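Side-chain contacts in acetyltransferase, GNAT family (Enterococcus faecalis, PDB 1U6M), which probably transfers an acyl group, most likely acetyl from acetyl-CoA, to an acceptor that is not identified: residues E32-S35 and E36-I40; G74-A77 and E78-K81. All blocks are in the same frame, centred on the assembly; numbering follows the deposited sequence.

Contact 1: residues E32-S35 and E36-I40; sequences EEVS and EEQMI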
ATOM      1  N   GLU A  32      -6.194 -12.811  15.653  1.00 54.69           N
ATOM      2  CA  GLU A  32      -6.512 -13.858  16.661  1.00 59.02           C
ATOM      3  C   GLU A  32      -7.979 -13.876  17.053  1.00 57.09           C
ATOM      4  O   GLU A  32      -8.430 -14.850  17.647  1.00 58.21           O
ATOM      5  CB  GLU A  32      -5.704 -13.747  17.981  1.00 62.07           C
ATOM      6  CG  GLU A  32      -4.296 -13.125  17.981  1.00 73.83           C
ATOM      7  CD  GLU A  32      -3.340 -13.713  16.947  1.00 86.22           C
ATOM      8  OE1 GLU A  32      -2.222 -13.143  16.794  1.00 91.61           O
ATOM      9  OE2 GLU A  32      -3.705 -14.725  16.286  1.00 91.89           O
ATOM     10  N   GLU A  33      -8.716 -12.819  16.740  1.00 53.89           N
ATOM     11  CA  GLU A  33     -10.079 -12.629  17.239  1.00 50.39           C
ATOM     12  C   GLU A  33     -11.134 -12.776  16.140  1.00 47.97           C
ATOM     13  O   GLU A  33     -12.308 -13.027  16.402  1.00 46.98           O
ATOM     14  CB  GLU A  33     -10.204 -11.246  17.906  1.00 50.70           C
ATOM     15  N   VAL A  34     -10.708 -12.593  14.898  1.00 45.06           N
ATOM     16  CA  VAL A  34     -11.611 -12.539  13.743  1.00 42.84           C
ATOM     17  C   VAL A  34     -11.052 -13.594  12.765  1.00 41.25           C
ATOM     18  O   VAL A  34      -9.822 -13.721  12.608  1.00 40.50           O
ATOM     19  CB  VAL A  34     -11.704 -11.032  13.180  1.00 43.23           C
ATOM     20  CG1 VAL A  34     -12.232 -10.945  11.794  1.00 43.32           C
ATOM     21  CG2 VAL A  34     -12.570 -10.132  14.074  1.00 42.43           C
ATOM     22  N   SER A  35     -11.933 -14.393  12.154  1.00 40.58           N
ATOM     23  CA  SER A  35     -11.484 -15.390  11.144  1.00 40.66           C
ATOM     24  C   SER A  35     -10.956 -14.678   9.884  1.00 40.98           C
ATOM     25  O   SER A  35     -11.367 -13.545   9.611  1.00 39.28           O
ATOM     26  CB  SER A  35     -12.645 -16.267  10.724  1.00 40.46           C
ATOM     27  OG  SER A  35     -13.564 -15.528   9.925  1.00 41.43           O
ATOM     28  N   GLU A  36     -10.075 -15.341   9.128  1.00 42.82           N
ATOM     29  CA  GLU A  36      -9.596 -14.810   7.835  1.00 45.61           C
ATOM     30  C   GLU A  36     -10.711 -14.370   6.883  1.00 46.92           C
ATOM     31  O   GLU A  36     -10.648 -13.264   6.330  1.00 46.28           O
ATOM     32  CB  GLU A  36      -8.663 -15.786   7.138  1.00 46.32           C
ATOM     33  CG  GLU A  36      -7.407 -16.021   7.963  1.00 50.76           C
ATOM     34  CD  GLU A  36      -6.211 -16.386   7.121  1.00 53.75           C
ATOM     35  OE1 GLU A  36      -5.089 -16.465   7.701  1.00 57.19           O
ATOM     36  OE2 GLU A  36      -6.412 -16.578   5.879  1.00 59.89           O
ATOM     37  N   GLU A  37     -11.739 -15.206   6.738  1.00 48.55           N
ATOM     38  CA  GLU A  37     -12.845 -14.905   5.866  1.00 51.24           C
ATOM     39  C   GLU A  37     -13.474 -13.595   6.244  1.00 47.14           C
ATOM     40  O   GLU A  37     -13.820 -12.816   5.348  1.00 46.69           O
ATOM     41  CB  GLU A  37     -13.904 -16.023   5.867  1.00 51.53           C
ATOM     42  CG  GLU A  37     -15.050 -15.716   4.893  1.00 57.58           C
ATOM     43  CD  GLU A  37     -16.256 -16.672   4.944  1.00 59.73           C
ATOM     44  OE1 GLU A  37     -17.229 -16.413   4.172  1.00 66.63           O
ATOM     45  OE2 GLU A  37     -16.239 -17.664   5.735  1.00 67.69           O
ATOM     46  N   GLN A  38     -13.636 -13.352   7.551  1.00 43.64           N
ATOM     47  CA  GLN A  38     -14.313 -12.127   8.056  1.00 40.90           C
ATOM     48  C   GLN A  38     -13.401 -10.932   7.878  1.00 34.97           C
ATOM     49  O   GLN A  38     -13.878  -9.878   7.559  1.00 32.05           O
ATOM     50  CB  GLN A  38     -14.764 -12.191   9.544  1.00 41.44           C
ATOM     51  CG  GLN A  38     -15.599 -13.410   9.943  1.00 45.98           C
ATOM     52  CD  GLN A  38     -15.793 -13.587  11.483  1.00 46.35           C
ATOM     53  OE1 GLN A  38     -14.829 -13.533  12.322  1.00 51.02           O
ATOM     54  NE2 GLN A  38     -17.040 -13.849  11.845  1.00 48.79           N
ATOM     55  N   MET A  39     -12.108 -11.114   8.123  1.00 31.14           N
ATOM     56  CA  MET A  39     -11.147 -10.049   7.873  1.00 30.70           C
ATOM     57  C   MET A  39     -11.162  -9.609   6.387  1.00 29.38           C
ATOM     58  O   MET A  39     -11.149  -8.421   6.108  1.00 29.12           O
ATOM     59  CB  MET A  39      -9.724 -10.332   8.395  1.00 29.98           C
ATOM     60  CG  MET A  39      -8.813  -9.033   8.442  1.00 31.80           C
ATOM     61  SD  MET A  39      -9.223  -7.702   9.694  1.00 32.88           S
ATOM     62  CE  MET A  39      -8.983  -8.760  11.035  1.00 34.88           C
ATOM     63  N   ILE A  40     -11.246 -10.562   5.459  1.00 28.71           N
ATOM     64  CA  ILE A  40     -11.295 -10.267   4.032  1.00 28.19           C
ATOM     65  C   ILE A  40     -12.547  -9.456   3.728  1.00 27.75           C
ATOM     66  O   ILE A  40     -12.440  -8.404   3.073  1.00 28.20           O
ATOM     67  CB  ILE A  40     -11.111 -11.558   3.193  1.00 28.42           C
ATOM     68  CG1 ILE A  40      -9.660 -12.041   3.348  1.00 30.65           C
ATOM     69  CG2 ILE A  40     -11.490 -11.345   1.727  1.00 27.95           C
ATOM     70  CD1 ILE A  40      -9.314 -13.348   2.633  1.00 30.23           C
TER
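Ser35 and Gln38 exchange side-chain-to-backbone hydrogen bonds and so form a capping box at the start of helix 36-47. Ser35 is the N-cap. Its OG, lying between its own backbone N and carbonyl carbon (chi1 71°), accepts from Gln38 N at 3.2 Å, a short hydroxyl side chain being well suited to turn back on a first-turn amide. In return Ser35 N donates to Gln38 OE1 at 3.0 Å, reaching the amide oxygen from a direction tilted 25° out of the carbonyl plane. Gln38 manages this because its CG stands beside its backbone N (chi1 -52°), which carries the chain back past the serine. The first helical bond, Met39 N to Ser35 O at 2.9 Å, is nearly straight. Val34, branched, apolar and buried, packs beside the cap: its CG1 lies 3.6 Å from Gln38 CB and 4.0 Å from Met39 CE, the methionine chain being bent so that its methyl turns back to the valine. Beyond the cap, Val34 touches Leu96 and Met39 meets Ile30 and Leu31. Glu36 forms a salt bridge with Lys24 and touches Leu20, while Ile40 separately packs on helix 12-25 at Gln13, Arg17 and Leu20.

Contact 2: residues G74-A77 and E78-K81; sequences GYPA and EDEK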
ATOM      1  N   GLY A  74      -0.688   3.975  -2.847  1.00 18.21           N
ATOM      2  CA  GLY A  74      -0.028   5.157  -2.344  1.00 17.64           C
ATOM      3  C   GLY A  74      -0.978   6.360  -2.300  1.00 18.15           C
ATOM      4  O   GLY A  74      -2.133   6.275  -2.781  1.00 16.79           O
ATOM      5  N   TYR A  75      -0.481   7.490  -1.764  1.00 17.31           N
ATOM      6  CA  TYR A  75      -1.353   8.624  -1.463  1.00 17.92           C
ATOM      7  C   TYR A  75      -0.468   9.843  -1.267  1.00 18.63           C
ATOM      8  O   TYR A  75       0.726   9.691  -0.873  1.00 18.78           O
ATOM      9  CB  TYR A  75      -2.237   8.365  -0.183  1.00 18.72           C
ATOM     10  CG  TYR A  75      -1.519   7.573   0.903  1.00 18.01           C
ATOM     11  CD1 TYR A  75      -0.630   8.207   1.795  1.00 18.79           C
ATOM     12  CD2 TYR A  75      -1.709   6.179   1.023  1.00 18.16           C
ATOM     13  CE1 TYR A  75       0.104   7.447   2.768  1.00 18.93           C
ATOM     14  CE2 TYR A  75      -0.990   5.425   1.996  1.00 18.16           C
ATOM     15  CZ  TYR A  75      -0.102   6.068   2.845  1.00 19.19           C
ATOM     16  OH  TYR A  75       0.607   5.323   3.788  1.00 24.72           O
ATOM     17  N   PRO A  76      -1.036  11.058  -1.499  1.00 19.09           N
ATOM     18  CA  PRO A  76      -0.346  12.315  -1.016  1.00 19.71           C
ATOM     19  C   PRO A  76       0.014  12.195   0.443  1.00 20.78           C
ATOM     20  O   PRO A  76      -0.787  11.719   1.187  1.00 22.21           O
ATOM     21  CB  PRO A  76      -1.385  13.403  -1.202  1.00 18.66           C
ATOM     22  CG  PRO A  76      -2.262  12.847  -2.455  1.00 19.92           C
ATOM     23  CD  PRO A  76      -2.289  11.319  -2.254  1.00 18.66           C
ATOM     24  N   ALA A  77       1.218  12.599   0.848  1.00 22.87           N
ATOM     25  CA  ALA A  77       1.648  12.582   2.272  1.00 24.48           C
ATOM     26  C   ALA A  77       0.659  13.241   3.263  1.00 25.97           C
ATOM     27  O   ALA A  77       0.553  12.820   4.423  1.00 26.48           O
ATOM     28  CB  ALA A  77       2.988  13.230   2.407  1.00 24.39           C
ATOM     29  N   GLU A  78      -0.015  14.309   2.837  1.00 26.74           N
ATOM     30  CA  GLU A  78      -0.984  14.983   3.742  1.00 27.51           C
ATOM     31  C   GLU A  78      -2.202  14.117   4.088  1.00 27.78           C
ATOM     32  O   GLU A  78      -2.922  14.478   5.004  1.00 28.06           O
ATOM     33  CB  GLU A  78      -1.420  16.353   3.186  1.00 26.83           C
ATOM     34  CG  GLU A  78      -2.158  16.296   1.851  1.00 29.96           C
ATOM     35  CD  GLU A  78      -1.242  16.256   0.624  1.00 34.28           C
ATOM     36  OE1 GLU A  78      -1.787  16.483  -0.489  1.00 36.56           O
ATOM     37  OE2 GLU A  78      -0.007  15.973   0.742  1.00 36.47           O
ATOM     38  N   ASP A  79      -2.385  12.969   3.398  1.00 27.47           N
ATOM     39  CA  ASP A  79      -3.549  12.066   3.611  1.00 27.45           C
ATOM     40  C   ASP A  79      -3.279  11.017   4.661  1.00 26.97           C
ATOM     41  O   ASP A  79      -4.147  10.245   4.984  1.00 27.04           O
ATOM     42  CB  ASP A  79      -3.960  11.302   2.335  1.00 27.65           C
ATOM     43  CG  ASP A  79      -4.627  12.172   1.308  1.00 29.46           C
ATOM     44  OD1 ASP A  79      -4.817  13.341   1.609  1.00 31.96           O
ATOM     45  OD2 ASP A  79      -4.943  11.708   0.174  1.00 31.42           O
ATOM     46  N   GLU A  80      -2.073  10.987   5.200  1.00 27.80           N
ATOM     47  CA  GLU A  80      -1.662   9.898   6.088  1.00 28.56           C
ATOM     48  C   GLU A  80      -2.424   9.728   7.425  1.00 28.51           C
ATOM     49  O   GLU A  80      -2.423   8.633   8.049  1.00 27.83           O
ATOM     50  CB  GLU A  80      -0.172  10.004   6.409  1.00 29.18           C
ATOM     51  CG  GLU A  80       0.330   8.558   6.721  1.00 35.95           C
ATOM     52  CD  GLU A  80       1.739   8.458   7.253  1.00 40.73           C
ATOM     53  OE1 GLU A  80       2.166   7.298   7.507  1.00 44.30           O
ATOM     54  OE2 GLU A  80       2.405   9.527   7.407  1.00 45.46           O
ATOM     55  N   LYS A  81      -3.016  10.813   7.891  1.00 27.94           N
ATOM     56  CA  LYS A  81      -3.675  10.772   9.158  1.00 29.02           C
ATOM     57  C   LYS A  81      -5.168  10.397   8.999  1.00 27.90           C
ATOM     58  O   LYS A  81      -5.810  10.038   9.964  1.00 29.24           O
ATOM     59  CB  LYS A  81      -3.479  12.121   9.871  1.00 29.45           C
ATOM     60  CG  LYS A  81      -2.423  12.078  10.960  1.00 33.24           C
ATOM     61  CD  LYS A  81      -1.031  12.240  10.492  1.00 38.15           C
ATOM     62  CE  LYS A  81      -0.104  12.016  11.700  1.00 42.02           C
ATOM     63  NZ  LYS A  81       1.334  12.518  11.599  1.00 43.96           N
TER
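The Tyr75 ring and the Glu80 side chain cross obliquely, with ring and carboxylate planes 28° apart and Glu80 CG 4.1 Å from Tyr75 CE1. The carboxylate itself is held elsewhere, by Thr108 OG1 and Glu107 N, and the tyrosine hydroxyl bonds to Asp116. Glutamate suits this buried place because its CG methylene meets the ring while its polar end reaches partners beyond. Two more carboxylates approach Pro76, whose ring has no N-H to offer. Glu78, with CG between its backbone N and carbonyl carbon (chi1 63°) and a bend at chi2, folds back until OE1 is 3.2 Å from Pro76 CB; this oxygen also has Lys146 as a salt-bridge partner. Asp79 OD2 lies 3.6 Å from Pro76 CD and pairs with Arg58. The backbone winds tightly through the turn. Asp79 N donates to Pro76 O at 3.0 Å and Glu80 N to Ala77 O at 3.3 Å. Ala77, small and buried, takes this bend with its methyl touching Thr108. Such successive i to i+3 bonds are the mark of a 3-10 turn, which here ends strand 67-76, a member of the GNAT mixed sheet, and leads toward helix 85-93.

In the fold
Contacts 1 and 2 follow in series along the chain, their centres 27 Å apart and their nearest atoms about 17 Å apart, so neither touches the other. Each marks a change of backbone structure: contact 1 opens a helix after a loop, whereas contact 2 closes a strand. The centre of contact 1 lies about 20 Å from the centre of the chain and that of contact 2 about 11 Å. As in other GNAT enzymes, acetyl-CoA probably binds where strands 112-120 and 148-154 diverge. Contact 2 ends the strand next to 112-120; contact 1 lies in the connection between helices 12-25 and 36-47, a region that in relatives often helps shape the acceptor side.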